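Local structure of N-acetyltransferase family protein (Bacillus anthracis, 3LNB) at residues A[34-39]-A[111-116]; A[88-93]-A[103-108]; A[140-145]-A[221-226]. The protein catalyses the transfer of an acetyl group from acetyl-coenzyme A to arylamines and inactivates the sulfonamide drug sulfamethoxazole, probably by acetylating it. The protein carries 1 engineered substitution. One frame throughout, in Å; residues are numbered along the deposited sequence.

Contact 1: residues A[34-39]-A[111-116]. With FMT (formic acid), chain D.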
# COMPACT_ATOMS: atom_id res chain seq x y z
N ASN A 34 -18.63 -4.14 -11.91
CA ASN A 34 -18.13 -2.87 -12.41
C ASN A 34 -16.73 -2.65 -11.87
O ASN A 34 -15.82 -2.25 -12.60
CB ASN A 34 -19.04 -1.72 -11.96
CG ASN A 34 -18.55 -0.37 -12.47
OD1 ASN A 34 -17.59 0.20 -11.95
ND2 ASN A 34 -19.21 0.13 -13.51
N LEU A 35 -16.55 -2.92 -10.57
CA LEU A 35 -15.25 -2.76 -9.93
C LEU A 35 -14.19 -3.60 -10.65
O LEU A 35 -13.10 -3.12 -10.95
CB LEU A 35 -15.33 -3.16 -8.45
CG LEU A 35 -14.10 -2.88 -7.57
CD1 LEU A 35 -14.46 -3.13 -6.11
CD2 LEU A 35 -12.93 -3.78 -7.96
N GLN A 36 -14.50 -4.87 -10.90
CA GLN A 36 -13.56 -5.75 -11.58
C GLN A 36 -13.18 -5.20 -12.95
O GLN A 36 -12.00 -5.18 -13.31
CB GLN A 36 -14.16 -7.15 -11.76
CG GLN A 36 -14.17 -8.01 -10.49
CD GLN A 36 -14.68 -9.42 -10.74
OE1 GLN A 36 -15.81 -9.61 -11.19
NE2 GLN A 36 -13.85 -10.41 -10.45
N LYS A 37 -14.18 -4.75 -13.70
CA LYS A 37 -13.95 -4.20 -15.03
C LYS A 37 -13.04 -2.98 -14.94
O LYS A 37 -12.08 -2.87 -15.70
CB LYS A 37 -15.28 -3.80 -15.68
CG LYS A 37 -16.24 -4.96 -15.88
CD LYS A 37 -17.54 -4.47 -16.51
CE LYS A 37 -18.59 -5.57 -16.57
NZ LYS A 37 -19.87 -5.04 -17.11
N GLU A 38 -13.34 -2.06 -14.03
CA GLU A 38 -12.53 -0.86 -13.87
C GLU A 38 -11.15 -1.20 -13.34
O GLU A 38 -10.15 -0.56 -13.71
CB GLU A 38 -13.20 0.13 -12.91
CG GLU A 38 -14.50 0.75 -13.40
CD GLU A 38 -14.33 1.56 -14.68
OE1 GLU A 38 -13.33 2.30 -14.80
OE2 GLU A 38 -15.21 1.47 -15.56
N PHE A 39 -11.09 -2.19 -12.46
CA PHE A 39 -9.82 -2.59 -11.88
C PHE A 39 -8.87 -3.06 -12.98
O PHE A 39 -7.74 -2.58 -13.08
CB PHE A 39 -10.03 -3.72 -10.86
CG PHE A 39 -8.88 -3.92 -9.93
CD1 PHE A 39 -8.71 -3.11 -8.82
CD2 PHE A 39 -7.94 -4.92 -10.18
CE1 PHE A 39 -7.62 -3.27 -7.97
CE2 PHE A 39 -6.85 -5.09 -9.34
CZ PHE A 39 -6.69 -4.27 -8.23
N MET A 111 -12.40 -10.03 -3.25
CA MET A 111 -13.66 -10.63 -2.81
C MET A 111 -14.47 -10.93 -4.08
O MET A 111 -15.04 -12.01 -4.21
CB MET A 111 -14.44 -9.68 -1.90
CG MET A 111 -13.97 -9.64 -0.44
SD MET A 111 -14.23 -11.19 0.51
CE MET A 111 -16.00 -11.10 0.80
N ASP A 112 -14.50 -9.98 -5.01
CA ASP A 112 -15.23 -10.18 -6.25
C ASP A 112 -14.64 -11.36 -7.02
O ASP A 112 -15.36 -12.07 -7.73
CB ASP A 112 -15.17 -8.93 -7.13
CG ASP A 112 -16.16 -7.87 -6.70
OD1 ASP A 112 -16.93 -8.13 -5.76
OD2 ASP A 112 -16.16 -6.79 -7.32
N CYS A 113 -13.34 -11.57 -6.87
CA CYS A 113 -12.66 -12.66 -7.54
C CYS A 113 -12.86 -13.97 -6.78
O CYS A 113 -12.43 -15.02 -7.23
CB CYS A 113 -11.17 -12.35 -7.68
SG CYS A 113 -10.82 -11.11 -8.96
N GLY A 114 -13.52 -13.89 -5.63
CA GLY A 114 -13.81 -15.09 -4.85
C GLY A 114 -12.75 -15.62 -3.91
O GLY A 114 -12.74 -16.82 -3.61
N PHE A 115 -11.83 -14.77 -3.46
CA PHE A 115 -10.80 -15.23 -2.53
C PHE A 115 -11.31 -15.12 -1.10
O PHE A 115 -12.22 -14.35 -0.82
CB PHE A 115 -9.52 -14.40 -2.65
CG PHE A 115 -8.71 -14.68 -3.89
CD1 PHE A 115 -8.97 -14.00 -5.07
CD2 PHE A 115 -7.70 -15.63 -3.87
CE1 PHE A 115 -8.23 -14.26 -6.22
CE2 PHE A 115 -6.95 -15.90 -5.01
CZ PHE A 115 -7.21 -15.21 -6.19
N GLN A 116 -10.71 -15.92 -0.21
CA GLN A 116 -11.05 -15.89 1.20
C GLN A 116 -10.11 -14.84 1.80
O GLN A 116 -8.97 -15.15 2.17
CB GLN A 116 -10.77 -17.25 1.85
CG GLN A 116 -11.69 -18.38 1.45
CD GLN A 116 -11.28 -19.71 2.08
OE1 GLN A 116 -10.68 -20.56 1.43
NE2 GLN A 116 -11.59 -19.87 3.36
C FMT D . -12.89 -14.03 -10.84
O1 FMT D . -13.44 -13.09 -11.40
O2 FMT D . -11.55 -14.16 -10.90

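Contact 2: residues A[88-93]-A[103-108]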
# COMPACT_ATOMS: atom_id res chain seq x y z
N GLU A 88 -14.16 5.17 -7.63
CA GLU A 88 -14.19 6.51 -8.20
C GLU A 88 -12.83 7.20 -8.15
O GLU A 88 -12.34 7.72 -9.15
CB GLU A 88 -15.21 7.38 -7.47
CG GLU A 88 -15.47 8.71 -8.16
CD GLU A 88 -16.00 8.52 -9.58
OE1 GLU A 88 -16.87 7.64 -9.76
OE2 GLU A 88 -15.56 9.25 -10.49
N LYS A 89 -12.22 7.20 -6.97
CA LYS A 89 -10.93 7.86 -6.80
C LYS A 89 -9.74 7.18 -7.45
O LYS A 89 -9.12 7.75 -8.35
CB LYS A 89 -10.63 8.07 -5.31
CG LYS A 89 -9.32 8.79 -5.04
CD LYS A 89 -9.03 8.92 -3.54
CE LYS A 89 -7.64 9.52 -3.32
NZ LYS A 89 -7.23 9.54 -1.89
N LEU A 90 -9.43 5.96 -7.02
CA LEU A 90 -8.27 5.24 -7.54
C LEU A 90 -8.34 4.66 -8.94
O LEU A 90 -7.31 4.49 -9.59
CB LEU A 90 -7.85 4.12 -6.58
CG LEU A 90 -7.14 4.54 -5.30
CD1 LEU A 90 -8.11 5.24 -4.38
CD2 LEU A 90 -6.56 3.31 -4.62
N LEU A 91 -9.54 4.33 -9.40
CA LEU A 91 -9.64 3.75 -10.73
C LEU A 91 -10.10 4.77 -11.78
O LEU A 91 -9.36 5.08 -12.70
CB LEU A 91 -10.58 2.54 -10.72
CG LEU A 91 -10.21 1.47 -9.69
CD1 LEU A 91 -11.13 0.27 -9.83
CD2 LEU A 91 -8.76 1.04 -9.89
N ILE A 92 -11.31 5.29 -11.61
CA ILE A 92 -11.85 6.25 -12.56
C ILE A 92 -11.10 7.58 -12.68
O ILE A 92 -10.77 8.00 -13.79
CB ILE A 92 -13.34 6.52 -12.24
CG1 ILE A 92 -14.13 5.23 -12.43
CG2 ILE A 92 -13.89 7.64 -13.13
CD1 ILE A 92 -15.54 5.30 -11.91
N GLN A 93 -10.82 8.23 -11.56
CA GLN A 93 -10.12 9.51 -11.61
C GLN A 93 -8.61 9.32 -11.66
O GLN A 93 -7.83 10.27 -11.54
CB GLN A 93 -10.52 10.37 -10.40
CG GLN A 93 -12.04 10.57 -10.30
CD GLN A 93 -12.47 11.31 -9.04
OE1 GLN A 93 -11.96 11.05 -7.95
NE2 GLN A 93 -13.44 12.21 -9.17
N ASN A 103 -5.25 -1.06 -0.04
CA ASN A 103 -5.63 -2.40 0.39
C ASN A 103 -7.12 -2.63 0.56
O ASN A 103 -7.58 -3.76 0.49
CB ASN A 103 -4.88 -2.79 1.66
CG ASN A 103 -3.42 -3.13 1.40
OD1 ASN A 103 -3.08 -3.63 0.32
ND2 ASN A 103 -2.56 -2.87 2.37
N SER A 104 -7.88 -1.56 0.79
CA SER A 104 -9.33 -1.72 0.91
C SER A 104 -9.85 -2.03 -0.50
O SER A 104 -10.70 -2.90 -0.68
CB SER A 104 -9.98 -0.44 1.44
OG SER A 104 -9.87 -0.34 2.85
N LEU A 105 -9.32 -1.32 -1.49
CA LEU A 105 -9.72 -1.54 -2.88
C LEU A 105 -9.37 -2.96 -3.30
O LEU A 105 -10.21 -3.68 -3.85
CB LEU A 105 -9.03 -0.55 -3.81
CG LEU A 105 -9.31 -0.76 -5.30
CD1 LEU A 105 -10.80 -0.59 -5.59
CD2 LEU A 105 -8.50 0.22 -6.11
N LEU A 106 -8.13 -3.35 -3.06
CA LEU A 106 -7.69 -4.70 -3.41
C LEU A 106 -8.56 -5.73 -2.70
O LEU A 106 -8.86 -6.78 -3.26
CB LEU A 106 -6.22 -4.90 -3.04
CG LEU A 106 -5.64 -6.30 -3.29
CD1 LEU A 106 -5.82 -6.67 -4.75
CD2 LEU A 106 -4.17 -6.32 -2.92
N TYR A 107 -8.95 -5.43 -1.46
CA TYR A 107 -9.80 -6.34 -0.70
C TYR A 107 -11.09 -6.59 -1.49
O TYR A 107 -11.45 -7.73 -1.76
CB TYR A 107 -10.15 -5.75 0.67
CG TYR A 107 -11.35 -6.40 1.32
CD1 TYR A 107 -11.26 -7.65 1.93
CD2 TYR A 107 -12.61 -5.80 1.25
CE1 TYR A 107 -12.39 -8.29 2.46
CE2 TYR A 107 -13.75 -6.42 1.77
CZ TYR A 107 -13.63 -7.67 2.37
OH TYR A 107 -14.76 -8.30 2.83
N TYR A 108 -11.78 -5.51 -1.84
CA TYR A 108 -13.02 -5.62 -2.59
C TYR A 108 -12.80 -6.40 -3.88
O TYR A 108 -13.59 -7.27 -4.22
CB TYR A 108 -13.59 -4.24 -2.91
CG TYR A 108 -14.23 -3.56 -1.72
CD1 TYR A 108 -15.23 -4.19 -0.99
CD2 TYR A 108 -13.82 -2.29 -1.31
CE1 TYR A 108 -15.82 -3.58 0.12
CE2 TYR A 108 -14.41 -1.66 -0.20
CZ TYR A 108 -15.41 -2.31 0.51
OH TYR A 108 -16.01 -1.70 1.59

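Contact 3: residues A[140-145]-A[221-226]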
# COMPACT_ATOMS: atom_id res chain seq x y z
N ILE A 140 -3.90 -4.06 6.10
CA ILE A 140 -3.45 -5.09 5.18
C ILE A 140 -4.50 -6.16 5.01
O ILE A 140 -5.52 -6.16 5.69
CB ILE A 140 -2.15 -5.76 5.67
CG1 ILE A 140 -2.39 -6.45 7.01
CG2 ILE A 140 -1.04 -4.71 5.81
CD1 ILE A 140 -1.17 -7.16 7.57
N ILE A 141 -4.24 -7.08 4.08
CA ILE A 141 -5.16 -8.18 3.78
C ILE A 141 -4.58 -9.53 4.16
O ILE A 141 -3.40 -9.80 3.95
CB ILE A 141 -5.47 -8.23 2.26
CG1 ILE A 141 -6.25 -6.98 1.83
CG2 ILE A 141 -6.26 -9.49 1.93
CD1 ILE A 141 -6.32 -6.81 0.32
N ILE A 142 -5.42 -10.38 4.75
CA ILE A 142 -5.00 -11.73 5.10
C ILE A 142 -5.81 -12.65 4.18
O ILE A 142 -7.03 -12.57 4.14
CB ILE A 142 -5.30 -12.06 6.58
CG1 ILE A 142 -4.54 -11.10 7.50
CG2 ILE A 142 -4.91 -13.51 6.87
CD1 ILE A 142 -3.04 -11.10 7.30
N LEU A 143 -5.11 -13.49 3.43
CA LEU A 143 -5.74 -14.41 2.50
C LEU A 143 -5.56 -15.86 2.93
O LEU A 143 -4.46 -16.27 3.30
CB LEU A 143 -5.13 -14.26 1.09
CG LEU A 143 -5.47 -15.39 0.11
CD1 LEU A 143 -6.87 -15.19 -0.44
CD2 LEU A 143 -4.47 -15.42 -1.04
N HIS A 144 -6.65 -16.62 2.88
CA HIS A 144 -6.59 -18.04 3.23
C HIS A 144 -6.72 -18.81 1.93
O HIS A 144 -7.73 -18.70 1.23
CB HIS A 144 -7.73 -18.44 4.17
CG HIS A 144 -7.54 -19.79 4.78
ND1 HIS A 144 -6.57 -20.04 5.73
CD2 HIS A 144 -8.14 -20.97 4.53
CE1 HIS A 144 -6.58 -21.33 6.03
NE2 HIS A 144 -7.53 -21.92 5.32
N HIS A 145 -5.71 -19.61 1.62
CA HIS A 145 -5.72 -20.39 0.38
C HIS A 145 -5.09 -21.76 0.57
O HIS A 145 -3.93 -21.87 0.97
CB HIS A 145 -4.97 -19.62 -0.71
CG HIS A 145 -4.82 -20.38 -1.99
ND1 HIS A 145 -5.89 -20.65 -2.82
CD2 HIS A 145 -3.74 -20.97 -2.56
CE1 HIS A 145 -5.48 -21.38 -3.84
NE2 HIS A 145 -4.18 -21.58 -3.71
N PHE A 221 1.03 -6.70 13.55
CA PHE A 221 -0.40 -6.82 13.28
C PHE A 221 -1.01 -8.00 14.02
O PHE A 221 -0.29 -8.80 14.63
CB PHE A 221 -0.67 -6.95 11.77
CG PHE A 221 -0.14 -8.21 11.14
CD1 PHE A 221 1.21 -8.31 10.79
CD2 PHE A 221 -0.98 -9.29 10.91
CE1 PHE A 221 1.70 -9.48 10.20
CE2 PHE A 221 -0.49 -10.47 10.32
CZ PHE A 221 0.85 -10.56 9.97
N THR A 222 -2.33 -8.08 13.99
CA THR A 222 -3.08 -9.16 14.63
C THR A 222 -4.01 -9.73 13.57
O THR A 222 -4.07 -9.23 12.45
CB THR A 222 -3.94 -8.66 15.82
OG1 THR A 222 -5.03 -7.88 15.32
CG2 THR A 222 -3.11 -7.80 16.76
N LEU A 223 -4.75 -10.78 13.92
CA LEU A 223 -5.67 -11.39 12.97
C LEU A 223 -7.13 -11.00 13.27
O LEU A 223 -8.06 -11.68 12.84
CB LEU A 223 -5.49 -12.92 12.96
CG LEU A 223 -4.05 -13.39 12.67
CD1 LEU A 223 -4.01 -14.90 12.59
CD2 LEU A 223 -3.56 -12.79 11.35
N ASP A 224 -7.32 -9.90 14.00
CA ASP A 224 -8.66 -9.40 14.31
C ASP A 224 -9.22 -8.67 13.08
O ASP A 224 -8.69 -7.64 12.67
CB ASP A 224 -8.62 -8.40 15.48
CG ASP A 224 -8.03 -9.00 16.75
OD1 ASP A 224 -8.37 -10.15 17.09
OD2 ASP A 224 -7.24 -8.29 17.42
N PRO A 225 -10.30 -9.20 12.49
CA PRO A 225 -10.96 -8.62 11.31
C PRO A 225 -11.49 -7.21 11.54
O PRO A 225 -12.14 -6.95 12.55
CB PRO A 225 -12.11 -9.59 11.04
CG PRO A 225 -11.62 -10.88 11.62
CD PRO A 225 -10.97 -10.45 12.90
N ILE A 226 -11.23 -6.31 10.60
CA ILE A 226 -11.72 -4.94 10.72
C ILE A 226 -12.69 -4.60 9.59
O ILE A 226 -12.51 -5.04 8.45
CB ILE A 226 -10.55 -3.92 10.72
CG1 ILE A 226 -9.77 -4.00 9.41
CG2 ILE A 226 -9.65 -4.20 11.92
CD1 ILE A 226 -8.58 -3.05 9.35

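Contact 1: residues A[34-39]-A[111-116]
Gln36 reaches from helix 34-42 to the C-terminal end of helix 99-112 and carries most of this contact. The tight part is aliphatic: Gln36 CG lies 3.6 Å from Asp112 CB, and the chain, extended beyond CG, continues past that methylene. The amide and carboxylate planes are turned 70° apart. Leu35 adds a lighter touch, its CB 3.9 Å from Asp112 OD2, while its side chain continues onto Tyr108 and Phe109. The carboxylate itself turns to Thr33, whose OG1 is hydrogen-bonded to both Asp112 OD2 and the backbone N of Gln36.

Towards Cys113 the fit is looser. Gln36 NE2 makes a weak hydrogen bond to Cys113 SG at 3.4 Å, bent to 147° at the hydrogen. A second bond, 2.9 Å long, runs from Gln36 NE2 to O1 of a formic acid molecule, probably from the crystallisation liquor, which Ile50 N also holds. Just beyond, Gly114 has positive phi and ends helix 99-112 in a Schellman motif. The amide's protein acceptor is thus a weak sulfur one and its oxygen acceptor probably adventitious, so the firmer polar tie between the helix ends is probably Thr33 OG1 to Asp112 OD2.

Contact 2: residues A[88-93]-A[103-108]
Leu105 pushes its CD2 methyl between Leu90 and Leu91, and this three-leucine cluster is the whole of the direct contact between helices 83-92 and 99-112 in these segments. The apolar contacts come first. Leu105 CD2 lies 3.9 Å from Leu90 CD2, the two side chains sliding past each other in opposite directions. Leu105 CD2 is also 4.0 Å from Leu90 CB, so it rests on the root of that side chain as well as on its end. Leu91 comes in at a slant, with its CD2 also 3.9 Å from Leu105 CD2. With CG of Leu105 anti to its backbone N (chi1 176°), the branch reaches out to the other helix, where two consecutive residues receive it.

The backbone here is irregular. The bond from Gln93 N to Glu88 O, 2.9 Å long, spans five residues and marks a wider pi-type turn at the end of helix 83-92. Leu90 and Leu91 sit within that turn, and both point towards Leu105.

Polar links lie around the cluster. Lys89 NZ forms salt bridges with Asp72 and with Glu101, the latter on the partner helix, while Leu90 O accepts a bond from Arg42 NE. On the far side of helix 99-112, Asn103 bonds to Asp153, a member of the probable Cys-His-Asp triad of this transferase family. No hydrogen bond crosses between the two segments; their cohesion comes from buried methyl packing, with charged pairing left to the flanks.

Contact 3: residues A[140-145]-A[221-226]
Ile140 has CG1 between its backbone N and carbonyl carbon (chi1 62°), and Phe221 sets its ring carbon CG in the corresponding place; with these turns the CD1 methyl of the isoleucine arrives over the ring. Ile140 CD1 stands 3.9 Å from Phe221 CG and 3.8 Å above the ring plane, displaced towards the rim. The distance from Ile140 CD1 to the centroid of the Phe221 ring is 4.0 Å, 17° off the normal, a CH-pi contact over the face, and the two side chains cross at about a right angle.

Two residues on, Ile142 has its CG1 anti to the carbonyl carbon, and Ile142 CD1 then folds back to within 4.0 Å of Phe221 CE2, approaching the ring obliquely. Ile142 CG1 lies 4.3 Å from Leu223 CD2, a looser touch at the margin.

Both strands, 131-145 and 216-225, belong to the large antiparallel sheet of the arylamine N-acetyltransferase fold, but they are not neighbours in it: strand 116-126 runs between them, and its Val120 and Tyr118 pair through the backbone with Ile140 and Ile142. The local strand axes approach to 9.3 Å at 72°, so the sheet is strongly twisted and curled here and side chains from two non-adjacent strands can meet across its concave side.

Phe221 also packs on Val151 and meets the ring of His191, and Phe167 covers both Ile142 and Leu223. Ile140 touches Asp153 of the probable catalytic triad, and its side chain lies about 8 Å from the bound coenzyme A.

Overall arrangement
From the N terminus, helix 34-42 comes first, and contact 1 closes a largely helical loop by bringing it to the end of helix 99-112. Contact 2 falls within that loop, a short closure between helices 83-92 and 99-112. The two abut where Leu35 packs on Tyr108 and where Glu38 and Phe39 meet Leu91, so helices 34-42, 83-92 and 99-112 pack on one another. Contact 3 follows in series and bridges strands 131-145 and 216-225 over the intervening strand 116-126. It is joined to contact 1 by a probable backbone hydrogen bond from His144 N to Gln116 O, and to contact 2 by Ile141 packing on Asn103, Leu106 and Tyr107. Helix 99-112 thereby links the helical part to the sheet.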